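Local coordinates for protein putative glucose-6-phosphate 1-epimerase (Salmonella typhimurium, PDB 2HTA) that probably interconverts the alpha and beta anomers of glucose 6-phosphate as a hexose-6-phosphate 1-epimerase of the galactose mutarotase clan, at residues H179-V184 with F278-T283; E71-L76 with R242-V247; A188-S193 with S233-A238. All blocks are in the same frame, centred on the assembly; numbering follows the deposited sequence.

Contact 1: H179-V184 with F278-T283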
loop_
_atom_site.group_PDB
_atom_site.type_symbol
_atom_site.label_atom_id
_atom_site.label_comp_id
_atom_site.label_asym_id
_atom_site.label_seq_id
_atom_site.Cartn_x
_atom_site.Cartn_y
_atom_site.Cartn_z
ATOM N N HIS A 179 -1.308 2.470 -1.669
ATOM C CA HIS A 179 -0.587 3.547 -0.975
ATOM C C HIS A 179 0.701 2.987 -0.334
ATOM O O HIS A 179 0.929 3.162 0.857
ATOM C CB HIS A 179 -1.510 4.077 0.137
ATOM C CG HIS A 179 -1.095 5.371 0.762
ATOM N ND1 HIS A 179 0.114 5.539 1.387
ATOM C CD2 HIS A 179 -1.788 6.534 0.973
ATOM C CE1 HIS A 179 0.194 6.757 1.904
ATOM N NE2 HIS A 179 -0.960 7.364 1.699
ATOM N N SER A 180 1.547 2.319 -1.115
ATOM C CA SER A 180 2.673 1.575 -0.513
ATOM C C SER A 180 3.735 2.377 0.248
ATOM O O SER A 180 4.194 3.410 -0.237
ATOM C CB SER A 180 3.384 0.792 -1.636
ATOM O OG SER A 180 2.393 0.219 -2.443
ATOM N N TYR A 181 4.118 1.861 1.427
ATOM C CA TYR A 181 5.201 2.376 2.283
ATOM C C TYR A 181 6.428 1.447 2.134
ATOM O O TYR A 181 6.371 0.307 2.561
ATOM C CB TYR A 181 4.811 2.261 3.750
ATOM C CG TYR A 181 3.741 3.249 4.170
ATOM C CD1 TYR A 181 2.388 3.075 3.778
ATOM C CD2 TYR A 181 4.052 4.297 4.991
ATOM C CE1 TYR A 181 1.349 3.948 4.211
ATOM C CE2 TYR A 181 3.010 5.230 5.421
ATOM C CZ TYR A 181 1.703 5.037 5.014
ATOM O OH TYR A 181 0.704 5.921 5.430
ATOM N N PHE A 182 7.510 1.994 1.632
ATOM C CA PHE A 182 8.730 1.257 1.364
ATOM C C PHE A 182 9.743 1.614 2.421
ATOM O O PHE A 182 9.960 2.779 2.732
ATOM C CB PHE A 182 9.223 1.592 -0.042
ATOM C CG PHE A 182 8.300 1.101 -1.097
ATOM C CD1 PHE A 182 7.445 1.979 -1.773
ATOM C CD2 PHE A 182 8.194 -0.267 -1.344
ATOM C CE1 PHE A 182 6.526 1.495 -2.709
ATOM C CE2 PHE A 182 7.296 -0.773 -2.312
ATOM C CZ PHE A 182 6.455 0.117 -2.989
ATOM N N ASN A 183 10.325 0.561 2.973
ATOM C CA ASN A 183 11.367 0.621 4.000
ATOM C C ASN A 183 12.651 1.119 3.350
ATOM O O ASN A 183 13.108 0.584 2.340
ATOM C CB ASN A 183 11.506 -0.793 4.586
ATOM C CG ASN A 183 12.424 -0.870 5.804
ATOM O OD1 ASN A 183 12.435 0.025 6.645
ATOM N ND2 ASN A 183 13.196 -1.979 5.910
ATOM N N VAL A 184 13.176 2.209 3.891
ATOM C CA VAL A 184 14.435 2.804 3.414
ATOM C C VAL A 184 15.403 2.981 4.579
ATOM O O VAL A 184 14.976 3.095 5.737
ATOM C CB VAL A 184 14.272 4.153 2.641
ATOM C CG1 VAL A 184 13.414 3.939 1.399
ATOM C CG2 VAL A 184 13.674 5.254 3.514
ATOM N N PHE A 278 10.934 5.462 5.853
ATOM C CA PHE A 278 10.079 5.112 4.714
ATOM C C PHE A 278 9.928 6.214 3.695
ATOM O O PHE A 278 10.122 7.417 4.003
ATOM C CB PHE A 278 8.710 4.588 5.185
ATOM C CG PHE A 278 7.731 5.683 5.596
ATOM C CD1 PHE A 278 6.898 6.311 4.655
ATOM C CD2 PHE A 278 7.648 6.077 6.938
ATOM C CE1 PHE A 278 6.005 7.319 5.040
ATOM C CE2 PHE A 278 6.726 7.080 7.336
ATOM C CZ PHE A 278 5.913 7.673 6.389
ATOM N N VAL A 279 9.560 5.808 2.476
ATOM C CA VAL A 279 9.046 6.737 1.476
ATOM C C VAL A 279 7.832 6.032 0.876
ATOM O O VAL A 279 7.861 4.804 0.682
ATOM C CB VAL A 279 10.092 7.088 0.377
ATOM C CG1 VAL A 279 10.492 5.859 -0.487
ATOM C CG2 VAL A 279 9.639 8.190 -0.540
ATOM N N CYS A 280 6.776 6.805 0.621
ATOM C CA CYS A 280 5.633 6.260 -0.106
ATOM C C CYS A 280 5.727 6.514 -1.573
ATOM O O CYS A 280 5.905 7.665 -1.994
ATOM C CB CYS A 280 4.293 6.801 0.431
ATOM S SG CYS A 280 3.904 6.167 2.053
ATOM N N VAL A 281 5.583 5.436 -2.361
ATOM C CA VAL A 281 5.506 5.550 -3.821
ATOM C C VAL A 281 4.246 4.764 -4.207
ATOM O O VAL A 281 4.212 3.504 -4.165
ATOM C CB VAL A 281 6.807 5.008 -4.567
ATOM C CG1 VAL A 281 6.615 4.974 -6.130
ATOM C CG2 VAL A 281 8.111 5.772 -4.133
ATOM N N GLU A 282 3.194 5.519 -4.547
ATOM C CA GLU A 282 1.830 5.002 -4.600
ATOM C C GLU A 282 1.374 4.879 -6.044
ATOM O O GLU A 282 1.636 5.785 -6.844
ATOM C CB GLU A 282 0.908 6.003 -3.880
ATOM C CG GLU A 282 1.448 6.368 -2.497
ATOM C CD GLU A 282 0.594 7.420 -1.810
ATOM O OE1 GLU A 282 -0.587 7.558 -2.150
ATOM O OE2 GLU A 282 1.112 8.067 -0.885
ATOM N N THR A 283 0.670 3.806 -6.360
ATOM C CA THR A 283 0.009 3.655 -7.683
ATOM C C THR A 283 -1.364 4.249 -7.562
ATOM O O THR A 283 -2.163 3.818 -6.712
ATOM C CB THR A 283 -0.144 2.184 -8.079
ATOM O OG1 THR A 283 1.149 1.562 -8.060
ATOM C CG2 THR A 283 -0.692 2.084 -9.479
#
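One face of the His179 imidazole carries the Glu282 carboxylate, the planes stacked 22° apart; OE2 of Glu282 lies 3.2 Å above that ring, offset toward its rim, while Cys280 SG meets the ring edge. His179 and Glu282 are the likely catalytic pair of this mutarotase-fold beta-sandwich, on adjacent antiparallel strands. OE2 makes no hydrogen bond to His179 NE2, its angle being poor, though so close a carboxylate would probably stabilise a protonated imidazole. Glu282 OE1, buried, has no modelled partner. Cys280 SG sits over the centre of the Tyr181 ring, 3.4 Å above its plane, a sulfur-aromatic contact. Phe278 lies alongside Tyr181, the rings oblique at 51°, with Tyr181 CD2 over one Phe278 face toward the rim, 3.5 Å from Phe278 CD1. The Tyr181 hydroxyl is hydrogen-bonded to NH1 of Arg89, a substrate-binding residue by similarity. On the sheet face of Phe182 and Val279, the Phe182 ring edge meets Val281, CE1 3.4 Å from Val281 O. In the ladder, Val279 N bonds Phe182 O at 3.1 Å and Phe182 N bonds Val279 O at 3.0 Å. Towards the catalytic pair the third rung bends, Val281 N to Ser180 O at 3.2 Å with 138° at the hydrogen.

Contact 2: E71-L76 with R242-V247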
loop_
_atom_site.group_PDB
_atom_site.type_symbol
_atom_site.label_atom_id
_atom_site.label_comp_id
_atom_site.label_asym_id
_atom_site.label_seq_id
_atom_site.Cartn_x
_atom_site.Cartn_y
_atom_site.Cartn_z
ATOM N N GLU A 71 16.341 -7.435 3.028
ATOM C CA GLU A 71 15.737 -6.808 4.212
ATOM C C GLU A 71 14.267 -6.541 3.909
ATOM O O GLU A 71 13.841 -6.521 2.749
ATOM C CB GLU A 71 16.447 -5.482 4.521
ATOM C CG GLU A 71 17.986 -5.609 4.478
ATOM C CD GLU A 71 18.585 -5.835 5.804
ATOM O OE1 GLU A 71 17.965 -6.549 6.647
ATOM O OE2 GLU A 71 19.683 -5.269 6.015
ATOM N N GLU A 72 13.473 -6.387 4.960
ATOM C CA GLU A 72 12.058 -6.055 4.761
ATOM C C GLU A 72 11.926 -4.963 3.686
ATOM O O GLU A 72 12.622 -3.938 3.701
ATOM C CB GLU A 72 11.459 -5.503 6.072
ATOM C CG GLU A 72 11.459 -6.521 7.267
ATOM C CD GLU A 72 10.467 -7.692 7.123
ATOM O OE1 GLU A 72 9.493 -7.636 6.298
ATOM O OE2 GLU A 72 10.651 -8.714 7.859
ATOM N N VAL A 73 10.976 -5.158 2.800
ATOM C CA VAL A 73 10.760 -4.198 1.718
ATOM C C VAL A 73 9.720 -3.143 2.091
ATOM O O VAL A 73 9.837 -2.001 1.669
ATOM C CB VAL A 73 10.326 -4.919 0.460
ATOM C CG1 VAL A 73 10.037 -3.908 -0.692
ATOM C CG2 VAL A 73 11.455 -5.840 0.022
ATOM N N LEU A 74 8.664 -3.551 2.777
ATOM C CA LEU A 74 7.621 -2.628 3.211
ATOM C C LEU A 74 7.833 -2.159 4.630
ATOM O O LEU A 74 8.209 -2.925 5.495
ATOM C CB LEU A 74 6.248 -3.316 3.143
ATOM C CG LEU A 74 5.819 -3.785 1.736
ATOM C CD1 LEU A 74 4.554 -4.599 1.854
ATOM C CD2 LEU A 74 5.637 -2.536 0.788
ATOM N N TRP A 75 7.510 -0.911 4.880
ATOM C CA TRP A 75 7.634 -0.322 6.219
ATOM C C TRP A 75 6.262 -0.456 6.872
ATOM O O TRP A 75 5.218 -0.252 6.216
ATOM C CB TRP A 75 7.996 1.135 6.060
ATOM C CG TRP A 75 8.182 1.902 7.345
ATOM C CD1 TRP A 75 9.378 2.086 8.058
ATOM C CD2 TRP A 75 7.180 2.615 8.065
ATOM N NE1 TRP A 75 9.144 2.863 9.154
ATOM C CE2 TRP A 75 7.814 3.202 9.205
ATOM C CE3 TRP A 75 5.805 2.839 7.862
ATOM C CZ2 TRP A 75 7.126 3.968 10.113
ATOM C CZ3 TRP A 75 5.115 3.605 8.778
ATOM C CH2 TRP A 75 5.773 4.173 9.883
ATOM N N LEU A 76 6.259 -0.774 8.164
ATOM C CA LEU A 76 5.060 -0.867 8.965
ATOM C C LEU A 76 5.325 -0.079 10.254
ATOM O O LEU A 76 6.418 -0.137 10.788
ATOM C CB LEU A 76 4.766 -2.307 9.315
ATOM C CG LEU A 76 3.456 -2.624 10.062
ATOM C CD1 LEU A 76 2.217 -2.366 9.244
ATOM C CD2 LEU A 76 3.507 -4.063 10.522
ATOM N N ARG A 242 20.396 -0.880 -1.995
ATOM C CA ARG A 242 19.503 -1.576 -2.921
ATOM C C ARG A 242 18.687 -0.555 -3.710
ATOM O O ARG A 242 18.635 0.612 -3.301
ATOM C CB ARG A 242 18.549 -2.484 -2.134
ATOM C CG ARG A 242 17.500 -1.781 -1.207
ATOM C CD ARG A 242 16.783 -2.824 -0.406
ATOM N NE ARG A 242 15.750 -2.218 0.448
ATOM C CZ ARG A 242 14.946 -2.934 1.228
ATOM N NH1 ARG A 242 15.069 -4.252 1.246
ATOM N NH2 ARG A 242 14.019 -2.346 1.970
ATOM N N THR A 243 18.071 -0.990 -4.805
ATOM C CA THR A 243 16.950 -0.187 -5.373
ATOM C C THR A 243 15.658 -1.004 -5.250
ATOM O O THR A 243 15.676 -2.256 -5.225
ATOM C CB THR A 243 17.155 0.147 -6.873
ATOM O OG1 THR A 243 17.358 -1.064 -7.560
ATOM C CG2 THR A 243 18.363 1.017 -7.111
ATOM N N ILE A 244 14.549 -0.304 -5.095
ATOM C CA ILE A 244 13.262 -0.944 -5.186
ATOM C C ILE A 244 12.559 -0.394 -6.440
ATOM O O ILE A 244 12.455 0.840 -6.632
ATOM C CB ILE A 244 12.413 -0.703 -3.913
ATOM C CG1 ILE A 244 13.093 -1.325 -2.643
ATOM C CG2 ILE A 244 11.022 -1.257 -4.106
ATOM C CD1 ILE A 244 12.569 -0.655 -1.280
ATOM N N ASP A 245 12.139 -1.302 -7.301
ATOM C CA ASP A 245 11.401 -0.937 -8.512
ATOM C C ASP A 245 9.932 -1.028 -8.172
ATOM O O ASP A 245 9.486 -2.053 -7.673
ATOM C CB ASP A 245 11.723 -1.923 -9.617
ATOM C CG ASP A 245 13.155 -1.827 -10.046
ATOM O OD1 ASP A 245 13.803 -0.734 -9.916
ATOM O OD2 ASP A 245 13.655 -2.861 -10.503
ATOM N N VAL A 246 9.174 0.032 -8.455
ATOM C CA VAL A 246 7.721 0.032 -8.213
ATOM C C VAL A 246 7.055 0.262 -9.563
ATOM O O VAL A 246 7.184 1.349 -10.132
ATOM C CB VAL A 246 7.333 1.159 -7.199
ATOM C CG1 VAL A 246 5.893 1.015 -6.780
ATOM C CG2 VAL A 246 8.210 1.134 -5.975
ATOM N N VAL A 247 6.417 -0.780 -10.105
ATOM C CA VAL A 247 5.867 -0.741 -11.425
ATOM C C VAL A 247 4.354 -0.538 -11.340
ATOM O O VAL A 247 3.661 -1.241 -10.601
ATOM C CB VAL A 247 6.167 -1.993 -12.193
ATOM C CG1 VAL A 247 5.647 -1.906 -13.600
ATOM C CG2 VAL A 247 7.696 -2.249 -12.230
HETATM O O HOH W 1 17.256 -5.716 0.823
#
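The loop between strands 61-67 and 94-95 is joined here to strand 242-249 of the large antiparallel sheet, within the mutarotase-type beta-sandwich, by one arginine whose guanidinium donates to two consecutive main-chain carbonyls. The side chain of Arg242 leaves the strand with CG in the crowded position between the backbone N and the carbonyl carbon (chi1 67°), then runs fully extended to NE, which carries the guanidinium across to residues 71-73. One N-H from each terminal nitrogen goes to the loop carbonyls. NH2 gives a nearly straight bond (170°) to Glu72 O at 2.7 Å, while NH1 bonds Glu71 O at 3.0 Å. Both oxygens lie close to the guanidinium plane, so the group is held edge-on; seen from the acceptors, however, each donor stands above its carbonyl plane, and NH1 approaches Glu71 O at a C=O...N angle of only 110°. One water extends the grip, accepting from NH1 of Arg242 at 2.7 Å and from the backbone N of Glu71 at 2.9 Å. The carboxylate of Glu71 takes no part, since its chain bends at chi2 and carries the carboxylate off, OE1 of Glu71 staying 6.5 Å from Arg242 NH1. NH2 has a further acceptor in Asn183 O, and the side-chain amide of Asn183 in turn bonds Glu72 O, so that the loop, strand 172-183 and strand 242-249 are tied by one hydrogen-bond network. Next to it the packing is apolar: Val73 and Ile244 run past one another from opposing sides, with Val73 CG1 4.2 Å from Ile244 CD1.

Contact 3: A188-S193 with S233-A238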
loop_
_atom_site.group_PDB
_atom_site.type_symbol
_atom_site.label_atom_id
_atom_site.label_comp_id
_atom_site.label_asym_id
_atom_site.label_seq_id
_atom_site.Cartn_x
_atom_site.Cartn_y
_atom_site.Cartn_z
ATOM N N ALA A 188 16.826 10.911 4.116
ATOM C CA ALA A 188 17.646 12.046 3.735
ATOM C C ALA A 188 18.518 11.712 2.534
ATOM O O ALA A 188 18.943 12.613 1.820
ATOM C CB ALA A 188 18.544 12.508 4.935
ATOM N N ASN A 189 18.818 10.447 2.282
ATOM C CA ASN A 189 19.565 10.206 1.050
ATOM C C ASN A 189 18.740 9.598 -0.092
ATOM O O ASN A 189 19.283 9.339 -1.179
ATOM C CB ASN A 189 20.841 9.375 1.261
ATOM C CG ASN A 189 20.559 7.990 1.773
ATOM O OD1 ASN A 189 19.789 7.211 1.165
ATOM N ND2 ASN A 189 21.183 7.658 2.896
ATOM N N VAL A 190 17.456 9.357 0.160
ATOM C CA VAL A 190 16.633 8.640 -0.825
ATOM C C VAL A 190 16.369 9.544 -2.015
ATOM O O VAL A 190 16.109 10.716 -1.849
ATOM C CB VAL A 190 15.300 8.167 -0.188
ATOM C CG1 VAL A 190 14.324 7.705 -1.278
ATOM C CG2 VAL A 190 15.592 7.047 0.772
ATOM N N LYS A 191 16.504 9.012 -3.220
ATOM C CA LYS A 191 15.881 9.636 -4.368
ATOM C C LYS A 191 15.043 8.618 -5.134
ATOM O O LYS A 191 15.340 7.377 -5.157
ATOM C CB LYS A 191 16.897 10.339 -5.262
ATOM C CG LYS A 191 17.918 9.386 -5.837
ATOM C CD LYS A 191 19.195 10.139 -6.326
ATOM C CE LYS A 191 20.219 9.098 -6.826
ATOM N NZ LYS A 191 21.402 9.655 -7.629
ATOM N N VAL A 192 13.985 9.125 -5.760
ATOM C CA VAL A 192 13.128 8.282 -6.598
ATOM C C VAL A 192 13.189 8.817 -8.016
ATOM O O VAL A 192 12.989 10.015 -8.234
ATOM C CB VAL A 192 11.666 8.268 -6.069
ATOM C CG1 VAL A 192 10.765 7.373 -6.966
ATOM C CG2 VAL A 192 11.663 7.758 -4.611
ATOM N N SER A 193 13.474 7.940 -8.973
ATOM C CA SER A 193 13.543 8.340 -10.379
ATOM C C SER A 193 12.374 7.714 -11.122
ATOM O O SER A 193 11.628 6.900 -10.535
ATOM C CB SER A 193 14.894 7.890 -10.995
ATOM O OG SER A 193 15.044 6.508 -10.850
ATOM N N SER A 233 8.838 3.328 -11.310
ATOM C CA SER A 233 9.534 4.236 -10.425
ATOM C C SER A 233 10.705 3.494 -9.801
ATOM O O SER A 233 10.574 2.322 -9.459
ATOM C CB SER A 233 8.614 4.707 -9.265
ATOM O OG SER A 233 7.347 5.223 -9.722
ATOM N N VAL A 234 11.841 4.158 -9.599
ATOM C CA VAL A 234 12.945 3.448 -8.963
ATOM C C VAL A 234 13.348 4.202 -7.706
ATOM O O VAL A 234 13.677 5.407 -7.782
ATOM C CB VAL A 234 14.163 3.328 -9.894
ATOM C CG1 VAL A 234 15.336 2.600 -9.163
ATOM C CG2 VAL A 234 13.784 2.658 -11.224
ATOM N N ILE A 235 13.303 3.511 -6.566
ATOM C CA ILE A 235 13.728 4.092 -5.265
ATOM C C ILE A 235 15.213 3.690 -5.090
ATOM O O ILE A 235 15.533 2.487 -5.124
ATOM C CB ILE A 235 12.945 3.532 -4.053
ATOM C CG1 ILE A 235 11.426 3.734 -4.310
ATOM C CG2 ILE A 235 13.483 4.129 -2.676
ATOM C CD1 ILE A 235 10.511 3.043 -3.302
ATOM N N HIS A 236 16.082 4.677 -4.948
ATOM C CA HIS A 236 17.528 4.396 -4.807
ATOM C C HIS A 236 17.871 4.572 -3.349
ATOM O O HIS A 236 17.708 5.672 -2.824
ATOM C CB HIS A 236 18.307 5.415 -5.631
ATOM C CG HIS A 236 17.904 5.443 -7.070
ATOM N ND1 HIS A 236 18.605 4.784 -8.042
ATOM C CD2 HIS A 236 16.879 6.072 -7.699
ATOM C CE1 HIS A 236 18.027 4.980 -9.219
ATOM N NE2 HIS A 236 16.967 5.760 -9.034
ATOM N N ASP A 237 18.413 3.510 -2.719
ATOM C CA ASP A 237 18.710 3.518 -1.300
ATOM C C ASP A 237 20.170 3.154 -1.044
ATOM O O ASP A 237 20.516 1.987 -1.068
ATOM C CB ASP A 237 17.825 2.502 -0.569
ATOM C CG ASP A 237 17.956 2.595 0.953
ATOM O OD1 ASP A 237 18.940 3.153 1.526
ATOM O OD2 ASP A 237 17.055 2.077 1.596
ATOM N N ALA A 238 21.000 4.160 -0.833
ATOM C CA ALA A 238 22.441 3.976 -0.632
ATOM C C ALA A 238 22.706 3.279 0.711
ATOM O O ALA A 238 23.649 2.462 0.827
ATOM C CB ALA A 238 23.155 5.348 -0.683
HETATM O O HOH W 2 18.011 5.468 2.464
HETATM O O HOH W 3 20.181 6.580 -1.713
#
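The His236 imidazole is turned so that its edge, not its face, meets strand 191-193. CG of His236 is anti to the carbonyl carbon (chi1 -56°), and the ring reaches across the strand gap to place NE2 2.7 Å from Ser193 OG, a hydrogen bond in which either atom could be the donor. Ser193 OG lies in the plane of the ring, as does Lys191 O, which is 3.2 Å from His236 CD2. Against one ring face stands Val234 CG1 from the same strand, 3.5 Å above the plane and toward the rim. The aliphatic part of Lys191 crosses His236 obliquely, CG nearest CD2. These residues lie on one side of an antiparallel pair near the edge of the large antiparallel sheet of the mutarotase beta-sandwich, where strand 191-193 lies between 232-237 and the short outermost 216-217. The pair is held by straight bonds, His236 N to Lys191 O at 2.8 Å, nearly along the C=O axis (174°), and the mutual pair Ser193 N to Val234 O and Val234 N to Ser193 O. The opposite side is apolar and buried: Val192 and Ile235 lie alongside, with CG2 of Val192 4.0 Å from CG1 of Ile235, and Val190 CG1 likewise touches Ile235 CG2. Asn189 ND2 bonds Thr239, while Asp237 OD2 and OD1 take the backbone N of Gly185 and Leu240. Before strand 191-193 begins, waters replace direct bonds: one lies within hydrogen-bonding distance of Asn189 OD1 and Asp237 OD1, another accepts from Ala238 N at 2.7 Å near the carbonyls of Asn189 and His236.

The three contacts form a cluster: contact 1 lies about 8 Å from contact 2 and about 11 Å from contact 3, centre to centre, and contacts 2 and 3 are about 11 Å apart. Contacts 2 and 3 meet in the large antiparallel sheet, where strands 232-237 and 242-249 are neighbours joined by probable backbone bonds such as Ile235 N to Ile244 O. Contact 1 belongs to the facing curled sheet, and Phe182 and Val281 pack against Ile235 between the two layers. Along the chain the order is 71-76, 179-184, 188-193, 233-238, 242-247, 278-283. The likely catalytic strands are thus backed by the large sheet and flanked by segment 71-76, whose Trp75 N probably hydrogen-bonds Tyr181 O.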